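Long-range contacts in DUF2442 domain-containing protein (Rhodospirillum rubrum ATCC 11170, PDB 3K8R), which is of unknown function and belongs to the DUF2442 family, with two small antiparallel sheets and short helices in a chain that pairs with a second copy: residues A27-Y32 against I40-N45; Y32-A37 against A62-L67; R54-L59 against G96-K101; Q75-H80 against S89-M94. All coordinates share one frame; numbering follows the deposited sequence.

Contact 1: A27-Y32 against I40-N45. With EDO (1,2-ethanediol), chain C.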
loop_
_atom_site.group_PDB
_atom_site.type_symbol
_atom_site.label_atom_id
_atom_site.label_comp_id
_atom_site.label_asym_id
_atom_site.label_seq_id
_atom_site.Cartn_x
_atom_site.Cartn_y
_atom_site.Cartn_z
ATOM N N ALA A 27 -0.940 4.682 9.865
ATOM C CA ALA A 27 -1.835 5.613 9.162
ATOM C C ALA A 27 -1.853 7.013 9.767
ATOM O O ALA A 27 -2.221 7.173 10.924
ATOM C CB ALA A 27 -3.248 5.067 9.135
ATOM N N ALA A 28 -1.466 8.012 8.974
ATOM C CA ALA A 28 -1.508 9.416 9.392
ATOM C C ALA A 28 -2.843 10.059 8.957
ATOM O O ALA A 28 -3.421 10.863 9.673
ATOM C CB ALA A 28 -0.335 10.169 8.806
ATOM N N LYS A 29 -3.327 9.693 7.775
ATOM C CA LYS A 29 -4.593 10.182 7.252
ATOM C C LYS A 29 -5.252 9.074 6.456
ATOM O O LYS A 29 -4.562 8.240 5.874
ATOM C CB LYS A 29 -4.361 11.365 6.318
ATOM C CG LYS A 29 -3.852 12.639 6.973
ATOM C CD LYS A 29 -3.659 13.717 5.914
ATOM C CE LYS A 29 -3.184 15.033 6.496
ATOM N NZ LYS A 29 -2.900 16.033 5.427
ATOM N N ALA A 30 -6.584 9.079 6.415
ATOM C CA ALA A 30 -7.375 8.088 5.664
ATOM C C ALA A 30 -8.636 8.720 5.067
ATOM O O ALA A 30 -9.327 9.480 5.733
ATOM C CB ALA A 30 -7.761 6.953 6.567
ATOM N N ARG A 31 -8.948 8.402 3.817
ATOM C CA ARG A 31 -10.152 8.949 3.190
ATOM C C ARG A 31 -10.688 8.059 2.079
ATOM O O ARG A 31 -9.950 7.261 1.494
ATOM C CB ARG A 31 -9.863 10.334 2.613
ATOM C CG ARG A 31 -8.993 10.341 1.369
ATOM C CD ARG A 31 -8.683 11.757 0.914
ATOM N NE ARG A 31 -8.055 11.806 -0.415
ATOM C CZ ARG A 31 -6.764 11.600 -0.667
ATOM N NH1 ARG A 31 -5.917 11.286 0.310
ATOM N NH2 ARG A 31 -6.313 11.685 -1.915
ATOM N N TYR A 32 -11.974 8.191 1.794
ATOM C CA TYR A 32 -12.549 7.456 0.692
ATOM C C TYR A 32 -12.549 8.385 -0.518
ATOM O O TYR A 32 -12.957 9.541 -0.432
ATOM C CB TYR A 32 -13.959 6.980 1.005
ATOM C CG TYR A 32 -14.597 6.193 -0.125
ATOM C CD1 TYR A 32 -14.169 4.904 -0.436
ATOM C CD2 TYR A 32 -15.638 6.728 -0.869
ATOM C CE1 TYR A 32 -14.753 4.190 -1.464
ATOM C CE2 TYR A 32 -16.227 6.016 -1.891
ATOM C CZ TYR A 32 -15.782 4.751 -2.181
ATOM O OH TYR A 32 -16.379 4.052 -3.197
ATOM N N ILE A 40 -7.871 5.865 0.376
ATOM C CA ILE A 40 -6.451 6.259 0.298
ATOM C C ILE A 40 -5.899 6.543 1.699
ATOM O O ILE A 40 -6.460 7.371 2.439
ATOM C CB ILE A 40 -6.231 7.490 -0.604
ATOM C CG1 ILE A 40 -6.784 7.222 -2.002
ATOM C CG2 ILE A 40 -4.755 7.818 -0.699
ATOM C CD1 ILE A 40 -6.654 8.384 -2.935
ATOM N N VAL A 41 -4.806 5.852 2.045
ATOM C CA VAL A 41 -4.169 5.962 3.356
ATOM C C VAL A 41 -2.762 6.544 3.249
ATOM O O VAL A 41 -1.879 5.945 2.630
ATOM C CB VAL A 41 -4.040 4.590 4.052
ATOM C CG1 VAL A 41 -3.530 4.778 5.474
ATOM C CG2 VAL A 41 -5.370 3.858 4.056
ATOM N N ASP A 42 -2.566 7.705 3.865
ATOM C CA ASP A 42 -1.269 8.367 3.880
ATOM C C ASP A 42 -0.488 7.864 5.083
ATOM O O ASP A 42 -0.810 8.191 6.229
ATOM C CB ASP A 42 -1.436 9.880 3.987
ATOM C CG ASP A 42 -2.191 10.464 2.826
ATOM O OD1 ASP A 42 -1.752 10.245 1.679
ATOM O OD2 ASP A 42 -3.207 11.152 3.063
ATOM N N LEU A 43 0.531 7.058 4.822
ATOM C CA LEU A 43 1.349 6.509 5.895
ATOM C C LEU A 43 2.279 7.575 6.459
ATOM O O LEU A 43 2.786 8.442 5.737
ATOM C CB LEU A 43 2.137 5.289 5.416
ATOM C CG LEU A 43 1.252 4.132 4.960
ATOM C CD1 LEU A 43 2.121 3.044 4.422
ATOM C CD2 LEU A 43 0.363 3.617 6.088
ATOM N N GLU A 44 2.514 7.464 7.761
ATOM C CA GLU A 44 3.303 8.425 8.521
ATOM C C GLU A 44 4.765 8.453 8.089
ATOM O O GLU A 44 5.459 9.443 8.306
ATOM C CB GLU A 44 3.178 8.099 10.008
ATOM C CG GLU A 44 3.077 9.326 10.897
ATOM C CD GLU A 44 2.382 9.006 12.218
ATOM O OE1 GLU A 44 2.789 8.015 12.875
ATOM O OE2 GLU A 44 1.428 9.742 12.589
ATOM N N ASN A 45 5.222 7.370 7.468
ATOM C CA ASN A 45 6.576 7.283 6.940
ATOM C C ASN A 45 6.717 7.877 5.526
ATOM O O ASN A 45 7.737 7.670 4.872
ATOM C CB ASN A 45 7.026 5.819 6.918
ATOM C CG ASN A 45 6.214 4.972 5.961
ATOM O OD1 ASN A 45 5.602 5.489 5.026
ATOM N ND2 ASN A 45 6.196 3.666 6.191
HETATM C C1 EDO C . -2.450 10.513 -2.465
HETATM O O1 EDO C . -2.990 10.753 -3.773
HETATM C C2 EDO C . -2.597 11.774 -1.615
HETATM O O2 EDO C . -3.183 11.431 -0.355
#

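Contact 2: Y32-A37 against A62-L67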
loop_
_atom_site.group_PDB
_atom_site.type_symbol
_atom_site.label_atom_id
_atom_site.label_comp_id
_atom_site.label_asym_id
_atom_site.label_seq_id
_atom_site.Cartn_x
_atom_site.Cartn_y
_atom_site.Cartn_z
ATOM N N TYR A 32 -11.974 8.191 1.794
ATOM C CA TYR A 32 -12.549 7.456 0.692
ATOM C C TYR A 32 -12.549 8.385 -0.518
ATOM O O TYR A 32 -12.957 9.541 -0.432
ATOM C CB TYR A 32 -13.959 6.980 1.005
ATOM C CG TYR A 32 -14.597 6.193 -0.125
ATOM C CD1 TYR A 32 -14.169 4.904 -0.436
ATOM C CD2 TYR A 32 -15.638 6.728 -0.869
ATOM C CE1 TYR A 32 -14.753 4.190 -1.464
ATOM C CE2 TYR A 32 -16.227 6.016 -1.891
ATOM C CZ TYR A 32 -15.782 4.751 -2.181
ATOM O OH TYR A 32 -16.379 4.052 -3.197
ATOM N N ASP A 33 -12.043 7.883 -1.631
ATOM C CA ASP A 33 -12.007 8.627 -2.861
ATOM C C ASP A 33 -13.129 8.022 -3.705
ATOM O O ASP A 33 -13.063 6.859 -4.104
ATOM C CB ASP A 33 -10.633 8.462 -3.513
ATOM C CG ASP A 33 -10.536 9.133 -4.844
ATOM O OD1 ASP A 33 -10.903 10.314 -4.960
ATOM O OD2 ASP A 33 -10.074 8.477 -5.791
ATOM N N ARG A 34 -14.178 8.796 -3.946
ATOM C CA ARG A 34 -15.303 8.315 -4.735
ATOM C C ARG A 34 -14.897 8.038 -6.168
ATOM O O ARG A 34 -15.347 7.052 -6.762
ATOM C CB ARG A 34 -16.432 9.335 -4.741
ATOM C CG ARG A 34 -16.939 9.636 -3.380
ATOM C CD ARG A 34 -18.246 10.365 -3.401
ATOM N NE ARG A 34 -18.722 10.462 -2.035
ATOM C CZ ARG A 34 -19.927 10.862 -1.668
ATOM N NH1 ARG A 34 -20.818 11.231 -2.575
ATOM N NH2 ARG A 34 -20.240 10.893 -0.379
ATOM N N SER A 35 -14.054 8.912 -6.716
ATOM C CA SER A 35 -13.589 8.781 -8.092
ATOM C C SER A 35 -13.034 7.388 -8.384
ATOM O O SER A 35 -13.484 6.728 -9.320
ATOM C CB SER A 35 -12.518 9.825 -8.393
ATOM O OG SER A 35 -12.072 9.711 -9.737
ATOM N N SER A 36 -12.074 6.945 -7.572
ATOM C CA SER A 36 -11.442 5.640 -7.762
ATOM C C SER A 36 -12.030 4.529 -6.881
ATOM O O SER A 36 -11.525 3.402 -6.884
ATOM C CB SER A 36 -9.959 5.746 -7.460
ATOM O OG SER A 36 -9.762 5.852 -6.065
ATOM N N ALA A 37 -13.085 4.838 -6.133
ATOM C CA ALA A 37 -13.721 3.862 -5.254
ATOM C C ALA A 37 -12.735 3.199 -4.304
ATOM O O ALA A 37 -12.931 2.036 -3.948
ATOM C CB ALA A 37 -14.440 2.803 -6.065
ATOM N N ALA A 62 -21.598 -1.336 1.932
ATOM C CA ALA A 62 -21.649 0.072 2.340
ATOM C C ALA A 62 -21.732 1.011 1.145
ATOM O O ALA A 62 -21.226 0.699 0.075
ATOM C CB ALA A 62 -20.451 0.413 3.170
ATOM N N SER A 63 -22.372 2.162 1.332
ATOM C CA SER A 63 -22.496 3.147 0.269
ATOM C C SER A 63 -21.299 4.082 0.288
ATOM O O SER A 63 -20.584 4.156 1.274
ATOM C CB SER A 63 -23.764 3.965 0.464
ATOM O OG SER A 63 -23.696 4.721 1.662
ATOM N N ASP A 64 -21.086 4.804 -0.805
ATOM C CA ASP A 64 -20.008 5.789 -0.858
ATOM C C ASP A 64 -20.108 6.669 0.374
ATOM O O ASP A 64 -19.141 6.774 1.121
ATOM C CB ASP A 64 -20.070 6.630 -2.139
ATOM C CG ASP A 64 -19.620 5.855 -3.363
ATOM O OD1 ASP A 64 -19.326 4.647 -3.233
ATOM O OD2 ASP A 64 -19.541 6.453 -4.451
ATOM N N ASP A 65 -21.282 7.260 0.607
ATOM C CA ASP A 65 -21.507 8.096 1.790
ATOM C C ASP A 65 -20.995 7.421 3.056
ATOM O O ASP A 65 -20.217 8.006 3.805
ATOM C CB ASP A 65 -22.991 8.428 1.966
ATOM C CG ASP A 65 -23.448 9.602 1.116
ATOM O OD1 ASP A 65 -22.657 10.144 0.317
ATOM O OD2 ASP A 65 -24.619 10.009 1.274
ATOM N N GLN A 66 -21.414 6.185 3.286
ATOM C CA GLN A 66 -20.980 5.466 4.480
ATOM C C GLN A 66 -19.482 5.221 4.534
ATOM O O GLN A 66 -18.903 5.206 5.610
ATOM C CB GLN A 66 -21.719 4.140 4.599
ATOM C CG GLN A 66 -23.186 4.348 4.848
ATOM C CD GLN A 66 -23.942 3.070 5.012
ATOM O OE1 GLN A 66 -23.675 2.077 4.334
ATOM N NE2 GLN A 66 -24.916 3.086 5.912
ATOM N N LEU A 67 -18.854 5.028 3.381
ATOM C CA LEU A 67 -17.417 4.747 3.339
ATOM C C LEU A 67 -16.566 5.942 3.766
ATOM O O LEU A 67 -15.507 5.762 4.357
ATOM C CB LEU A 67 -17.006 4.219 1.958
ATOM C CG LEU A 67 -17.484 2.788 1.680
ATOM C CD1 LEU A 67 -17.297 2.440 0.226
ATOM C CD2 LEU A 67 -16.757 1.783 2.574
#

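Contact 3: R54-L59 against G96-K101. With EDO (1,2-ethanediol), chain D.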
loop_
_atom_site.group_PDB
_atom_site.type_symbol
_atom_site.label_atom_id
_atom_site.label_comp_id
_atom_site.label_asym_id
_atom_site.label_seq_id
_atom_site.Cartn_x
_atom_site.Cartn_y
_atom_site.Cartn_z
ATOM N N ARG A 54 -14.702 -2.314 -0.453
ATOM C CA ARG A 54 -15.774 -3.320 -0.604
ATOM C C ARG A 54 -15.258 -4.752 -0.682
ATOM O O ARG A 54 -16.057 -5.677 -0.720
ATOM C CB ARG A 54 -16.707 -3.001 -1.775
ATOM C CG ARG A 54 -17.504 -1.738 -1.525
ATOM C CD ARG A 54 -18.544 -1.457 -2.581
ATOM N NE ARG A 54 -19.315 -0.265 -2.222
ATOM C CZ ARG A 54 -19.048 0.977 -2.613
ATOM N NH1 ARG A 54 -18.026 1.232 -3.412
ATOM N NH2 ARG A 54 -19.819 1.977 -2.205
ATOM N N LEU A 55 -13.937 -4.931 -0.718
ATOM C CA LEU A 55 -13.326 -6.257 -0.643
ATOM C C LEU A 55 -13.079 -6.644 0.823
ATOM O O LEU A 55 -12.717 -7.786 1.106
ATOM C CB LEU A 55 -11.991 -6.309 -1.397
ATOM C CG LEU A 55 -11.985 -6.157 -2.925
ATOM C CD1 LEU A 55 -10.561 -6.339 -3.451
ATOM C CD2 LEU A 55 -12.931 -7.147 -3.593
ATOM N N ALA A 56 -13.280 -5.690 1.742
ATOM C CA ALA A 56 -13.027 -5.886 3.173
ATOM C C ALA A 56 -14.257 -6.365 3.899
ATOM O O ALA A 56 -15.377 -5.937 3.612
ATOM C CB ALA A 56 -12.538 -4.598 3.818
ATOM N N GLN A 57 -14.029 -7.241 4.872
ATOM C CA GLN A 57 -15.104 -7.812 5.660
ATOM C C GLN A 57 -15.817 -6.764 6.498
ATOM O O GLN A 57 -15.213 -6.096 7.362
ATOM C CB GLN A 57 -14.571 -8.905 6.580
ATOM C CG GLN A 57 -15.663 -9.533 7.424
ATOM C CD GLN A 57 -15.167 -10.653 8.276
ATOM O OE1 GLN A 57 -13.989 -10.718 8.628
ATOM N NE2 GLN A 57 -16.070 -11.547 8.629
ATOM N N GLY A 58 -17.114 -6.651 6.249
ATOM C CA GLY A 58 -17.966 -5.717 6.969
ATOM C C GLY A 58 -18.329 -4.487 6.171
ATOM O O GLY A 58 -19.145 -3.702 6.636
ATOM N N LEU A 59 -17.724 -4.315 4.986
ATOM C CA LEU A 59 -17.984 -3.151 4.125
ATOM C C LEU A 59 -18.493 -3.527 2.714
ATOM O O LEU A 59 -18.687 -2.656 1.868
ATOM C CB LEU A 59 -16.721 -2.273 4.021
ATOM C CG LEU A 59 -16.137 -1.643 5.302
ATOM C CD1 LEU A 59 -14.880 -0.839 4.992
ATOM C CD2 LEU A 59 -17.150 -0.761 6.040
ATOM N N GLY A 96 -2.476 -8.234 2.550
ATOM C CA GLY A 96 -3.417 -8.876 1.646
ATOM C C GLY A 96 -4.517 -9.620 2.387
ATOM O O GLY A 96 -5.251 -10.396 1.787
ATOM N N ILE A 97 -4.646 -9.381 3.688
ATOM C CA ILE A 97 -5.679 -10.022 4.492
ATOM C C ILE A 97 -6.884 -9.093 4.633
ATOM O O ILE A 97 -6.787 -8.024 5.247
ATOM C CB ILE A 97 -5.156 -10.385 5.893
ATOM C CG1 ILE A 97 -3.932 -11.299 5.786
ATOM C CG2 ILE A 97 -6.265 -11.042 6.718
ATOM C CD1 ILE A 97 -3.350 -11.678 7.134
ATOM N N PHE A 98 -8.018 -9.510 4.074
ATOM C CA PHE A 98 -9.243 -8.710 4.111
ATOM C C PHE A 98 -10.313 -9.201 5.091
ATOM O O PHE A 98 -11.369 -8.583 5.223
ATOM C CB PHE A 98 -9.865 -8.634 2.717
ATOM C CG PHE A 98 -9.064 -7.836 1.729
ATOM C CD1 PHE A 98 -8.997 -6.445 1.832
ATOM C CD2 PHE A 98 -8.422 -8.466 0.662
ATOM C CE1 PHE A 98 -8.279 -5.704 0.919
ATOM C CE2 PHE A 98 -7.701 -7.728 -0.271
ATOM C CZ PHE A 98 -7.628 -6.346 -0.143
ATOM N N GLY A 99 -10.074 -10.314 5.761
ATOM C CA GLY A 99 -11.060 -10.804 6.710
ATOM C C GLY A 99 -10.664 -12.121 7.318
ATOM O O GLY A 99 -9.581 -12.627 7.038
ATOM N N THR A 100 -11.554 -12.663 8.149
ATOM C CA THR A 100 -11.341 -13.945 8.797
ATOM C C THR A 100 -11.354 -15.022 7.724
ATOM O O THR A 100 -12.014 -14.872 6.701
ATOM C CB THR A 100 -12.431 -14.237 9.859
ATOM O OG1 THR A 100 -13.721 -14.297 9.242
ATOM C CG2 THR A 100 -12.448 -13.159 10.930
ATOM N N LYS A 101 -10.598 -16.091 7.930
ATOM C CA LYS A 101 -10.585 -17.178 6.969
ATOM C C LYS A 101 -11.971 -17.803 6.868
ATOM O O LYS A 101 -12.362 -18.274 5.802
ATOM C CB LYS A 101 -9.523 -18.211 7.319
ATOM C CG LYS A 101 -8.131 -17.669 7.131
ATOM C CD LYS A 101 -7.093 -18.751 7.039
ATOM C CE LYS A 101 -5.750 -18.174 6.623
ATOM N NZ LYS A 101 -4.705 -19.230 6.466
HETATM C C1 EDO D . -8.578 -7.395 9.819
HETATM O O1 EDO D . -8.802 -6.178 9.095
HETATM C C2 EDO D . -7.710 -8.357 9.004
HETATM O O2 EDO D . -7.203 -7.724 7.815
#

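Contact 4: Q75-H80 against S89-M94. With EDO (1,2-ethanediol), chain D.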
loop_
_atom_site.group_PDB
_atom_site.type_symbol
_atom_site.label_atom_id
_atom_site.label_comp_id
_atom_site.label_asym_id
_atom_site.label_seq_id
_atom_site.Cartn_x
_atom_site.Cartn_y
_atom_site.Cartn_z
ATOM N N GLN A 75 -2.682 3.394 17.884
ATOM C CA GLN A 75 -1.603 4.379 17.724
ATOM C C GLN A 75 -1.800 4.897 16.282
ATOM O O GLN A 75 -1.720 6.097 16.019
ATOM C CB GLN A 75 -0.213 3.768 17.968
ATOM N N GLY A 76 -2.107 3.974 15.370
ATOM C CA GLY A 76 -2.499 4.308 14.000
ATOM C C GLY A 76 -2.514 3.094 13.087
ATOM O O GLY A 76 -2.304 3.225 11.888
ATOM N N TYR A 77 -2.778 1.911 13.647
ATOM C CA TYR A 77 -2.761 0.660 12.887
ATOM C C TYR A 77 -4.158 0.151 12.526
ATOM O O TYR A 77 -4.295 -0.912 11.911
ATOM C CB TYR A 77 -2.030 -0.424 13.675
ATOM C CG TYR A 77 -0.652 -0.018 14.160
ATOM C CD1 TYR A 77 0.455 -0.030 13.301
ATOM C CD2 TYR A 77 -0.449 0.368 15.490
ATOM C CE1 TYR A 77 1.723 0.343 13.753
ATOM C CE2 TYR A 77 0.814 0.742 15.949
ATOM C CZ TYR A 77 1.892 0.724 15.080
ATOM O OH TYR A 77 3.130 1.104 15.548
ATOM N N GLY A 78 -5.190 0.906 12.894
ATOM C CA GLY A 78 -6.566 0.511 12.621
ATOM C C GLY A 78 -7.444 1.579 11.983
ATOM O O GLY A 78 -7.413 2.759 12.368
ATOM N N LEU A 79 -8.228 1.140 10.999
ATOM C CA LEU A 79 -9.199 1.977 10.322
ATOM C C LEU A 79 -10.558 1.619 10.922
ATOM O O LEU A 79 -10.909 0.436 11.028
ATOM C CB LEU A 79 -9.155 1.731 8.818
ATOM C CG LEU A 79 -7.796 2.065 8.190
ATOM C CD1 LEU A 79 -7.766 1.708 6.709
ATOM C CD2 LEU A 79 -7.468 3.541 8.425
ATOM N N HIS A 80 -11.313 2.644 11.318
ATOM C CA HIS A 80 -12.574 2.469 12.026
ATOM C C HIS A 80 -13.731 3.187 11.339
ATOM O O HIS A 80 -13.560 4.273 10.781
ATOM C CB HIS A 80 -12.382 3.005 13.466
ATOM C CG HIS A 80 -13.626 3.020 14.317
ATOM N ND1 HIS A 80 -14.132 1.892 14.934
ATOM C CD2 HIS A 80 -14.424 4.046 14.705
ATOM C CE1 HIS A 80 -15.209 2.214 15.628
ATOM N NE2 HIS A 80 -15.409 3.515 15.507
ATOM N N SER A 89 -7.621 -3.888 10.145
ATOM C CA SER A 89 -6.213 -3.757 10.509
ATOM C C SER A 89 -5.453 -3.239 9.315
ATOM O O SER A 89 -5.600 -3.786 8.240
ATOM C CB SER A 89 -5.655 -5.125 10.886
ATOM O OG SER A 89 -4.248 -5.092 10.952
ATOM N N LEU A 90 -4.654 -2.189 9.479
ATOM C CA LEU A 90 -3.857 -1.658 8.351
ATOM C C LEU A 90 -2.782 -2.670 7.939
ATOM O O LEU A 90 -2.658 -3.005 6.752
ATOM C CB LEU A 90 -3.234 -0.297 8.690
ATOM C CG LEU A 90 -2.270 0.359 7.700
ATOM C CD1 LEU A 90 -2.912 0.578 6.319
ATOM C CD2 LEU A 90 -1.787 1.676 8.293
ATOM N N PRO A 91 -2.009 -3.178 8.919
ATOM C CA PRO A 91 -1.005 -4.168 8.535
ATOM C C PRO A 91 -1.631 -5.376 7.848
ATOM O O PRO A 91 -1.051 -5.896 6.891
ATOM C CB PRO A 91 -0.370 -4.565 9.869
ATOM C CG PRO A 91 -0.621 -3.411 10.778
ATOM C CD PRO A 91 -1.929 -2.835 10.353
ATOM N N GLY A 92 -2.796 -5.806 8.333
ATOM C CA GLY A 92 -3.517 -6.932 7.744
ATOM C C GLY A 92 -3.868 -6.634 6.300
ATOM O O GLY A 92 -3.593 -7.431 5.406
ATOM N N LEU A 93 -4.452 -5.462 6.072
ATOM C CA LEU A 93 -4.832 -5.035 4.729
ATOM C C LEU A 93 -3.605 -4.956 3.822
ATOM O O LEU A 93 -3.658 -5.337 2.661
ATOM C CB LEU A 93 -5.559 -3.677 4.763
ATOM C CG LEU A 93 -6.975 -3.627 5.355
ATOM C CD1 LEU A 93 -7.498 -2.199 5.369
ATOM C CD2 LEU A 93 -7.930 -4.513 4.585
HETATM N N MSE A 94 -2.488 -4.477 4.360
HETATM C CA MSE A 94 -1.265 -4.369 3.562
HETATM C C MSE A 94 -0.641 -5.743 3.297
HETATM O O MSE A 94 0.098 -5.912 2.338
HETATM C CB MSE A 94 -0.283 -3.386 4.215
HETATM C CG MSE A 94 -0.886 -1.973 4.307
HETATM SE SE MSE A 94 0.317 -0.552 4.841
HETATM C CE MSE A 94 1.582 -0.583 3.385
HETATM C C1 EDO D . -8.578 -7.395 9.819
HETATM O O1 EDO D . -8.802 -6.178 9.095
HETATM C C2 EDO D . -7.710 -8.357 9.004
HETATM O O2 EDO D . -7.203 -7.724 7.815
#

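Contact 1: A27-Y32 against I40-N45
The guanidinium of Arg31 carries Ile40 on one face, with CD1 of that isoleucine 3.5 Å from Arg31 NH2 and CB offset toward the rim of the group. Near its plane, at the edge, lie Asp42 OD2 and O2 of a 1,2-ethanediol that probably came from the crystallisation liquor. These three side chains share one face of a beta hairpin, an antiparallel pair of strands interrupted by a classic beta bulge. Arg31 and Ile40 run side by side and point the same way. The diol completes a bridge: Arg31 NH1 donates to its O2 over 2.8 Å, and O2 in turn donates to Asp42 OD1. The direct salt bridge from Arg31 NH1 to Asp42 OD2 is long at 3.9 Å, so in this crystal the shorter polar path passes through the diol. Past the corner at Ala28, Ala27 CB meets CG1 of Val41, which lies on the opposite face from Arg31. Backbone bonds pair Arg31 with Ile40 in both directions, and Asp42 N reaches Lys29 O. At the bulge Ala28 and Lys29 together face Asp42, whose carbonyl O accepts from Ala28 N at 2.8 Å and, weakly, from Lys29 N at 3.3 Å.

Contact 2: Y32-A37 against A62-L67
Tyr32 leaves its strand toward Leu67, its CG anti to the backbone N (chi1 -180°), and the side chain runs along Leu67 before its far side and tip reach Asp64. Its CB sits beside the Leu67 carbonyl. Next, CG lies 3.7 Å from Leu67 CB, which stands over the ring face, 3.8 Å from the centroid and 15° off the normal, a CH-pi contact. On one flank CE1 meets Leu67 CD1 at 3.5 Å, while on the other CE2 comes to 3.6 Å from Asp64 OD1. The ring and the Asp64 carboxylate are turned 54° apart. Here the strand end packs on the short helix 64-67, whose N-terminus is closed by a capping box: Gln66 N donates to Ser63 OG, and Ser63 N to Gln66 OE1. At the tip, Tyr32 OH is 3.0 Å from Asp64 OD1 and is hydrogen-bonded to Arg54, which also forms a salt bridge with that same carboxylate oxygen. Farther out, Arg34 lays one guanidinium face over Asp64 CB and sends NH2 to Asp65 OD1 in a salt bridge whose hydrogen bond is weak and bent. At the last residue of the strand, Asp33 OD2 accepts from both Ser36 OG and Ser36 N, an Asx motif.

Contact 3: R54-L59 against G96-K101
Gln57 reaches across to Thr100 with CG anti to the backbone N (chi1 -180°) and the chain extended beyond it (chi2 177°), an arrangement that carries the amide past Gly99. Phe98 comes the other way, its CG anti to the carbonyl carbon (chi1 -69°), and the ring turns one face to Leu55, whose CB stands over the ring centre with CD1 of Phe98 at 4.4 Å. Leu55 O is also 3.4 Å from Phe98 CB, and Ala56 CB brushes the ring carbon CD1. Two hydrogen bonds join the loops, both using Gln57. Its backbone N donates to Phe98 O at 3.0 Å, and its OE1 accepts from Thr100 N at 3.2 Å, with the donor lying above the amide plane. OE1 also lies 3.5 Å from the CA of Gly99, where a CB would crowd Gln57 CB. Each loop has its own local order: Ala56 to Leu59 form a type II turn with Gly58 at positive phi, Gly96 closes helix 90-94 in a Schellman motif, and Thr100 is the N-cap of helix 101-105, its OG1 bonded to Trp103 N. In the assembly, Phe98 packs on Cys47 of the second subunit and Leu55 on Asn45 of that subunit. The bond from Thr100 N is consistent with the amide orientation modelled, OE1 toward the N-H, and ties the residue that caps helix 101-105 to the loop 54-59.

Contact 4: Q75-H80 against S89-M94
Tyr77 and Leu90 meet through a nearly straight hydrogen bond, Leu90 N donating to Tyr77 O over 2.8 Å at 173°. The same carbonyl oxygen is flanked by carbon atoms, with Leu90 CB and Pro91 CD each 3.4 Å from Tyr77 O. The setting is a strand that passes straight into a capped helix: Ser89 still pairs with Gly78 as an antiparallel non-hydrogen-bonded pair, yet it is also the N-cap of helix 90-94. Its OG, anti to the backbone N (chi1 167°), accepts from Gly92 N at 3.1 Å. Pro91, which has no N-H to offer, fits within this first turn and lays CD against Tyr77 CB. On the inner side, Leu90 sends CD2 toward Gly76 O, while Leu79 and Leu93 touch by their CD1 atoms at 4.1 Å, the two side chains crossing at a slant.

A second shell surrounds these groups. Phe51 touches both Leu79 and Leu93, and Leu90 rests against Phe49 and Leu43, so the helix packs over the other, N-terminal sheet. Selenomethionine Met94, farther along the helix, packs on Phe49 of its own chain and also on Phe49 of the second subunit. Just before Tyr77 in the chain, Gly76 is bonded through its backbone to Ala27, which connects the turn before strand 78-81 to the N-terminal strand. At the N-cap residue itself, the backbone N of Ser89 donates to O1 of a 1,2-ethanediol, probably a crystallisation additive, at 2.8 Å.

The four contacts form a closed circuit of touching contacts through one small fold. Contacts 1 and 2 have centres about 15 Å apart, share Tyr32 and strand 27-33, and their segments alternate along the sequence. Arg54 then joins contact 2 to contact 3, through its salt bridge with Asp64, and also reaches Tyr32 of contact 1. Contact 4 is nested inside the loop that contact 3 closes; their centres are about 12 Å apart, Phe98 packs on Leu93, and one ethanediol touches both. Contact 4 also meets contact 1, about 10 Å away between centres, where Leu43 packs on Leu90 and Met94. Contacts 2 and 4 do not touch. The N-terminal sheet, the second sheet and the helices are thus tied to one another by neighbouring contacts.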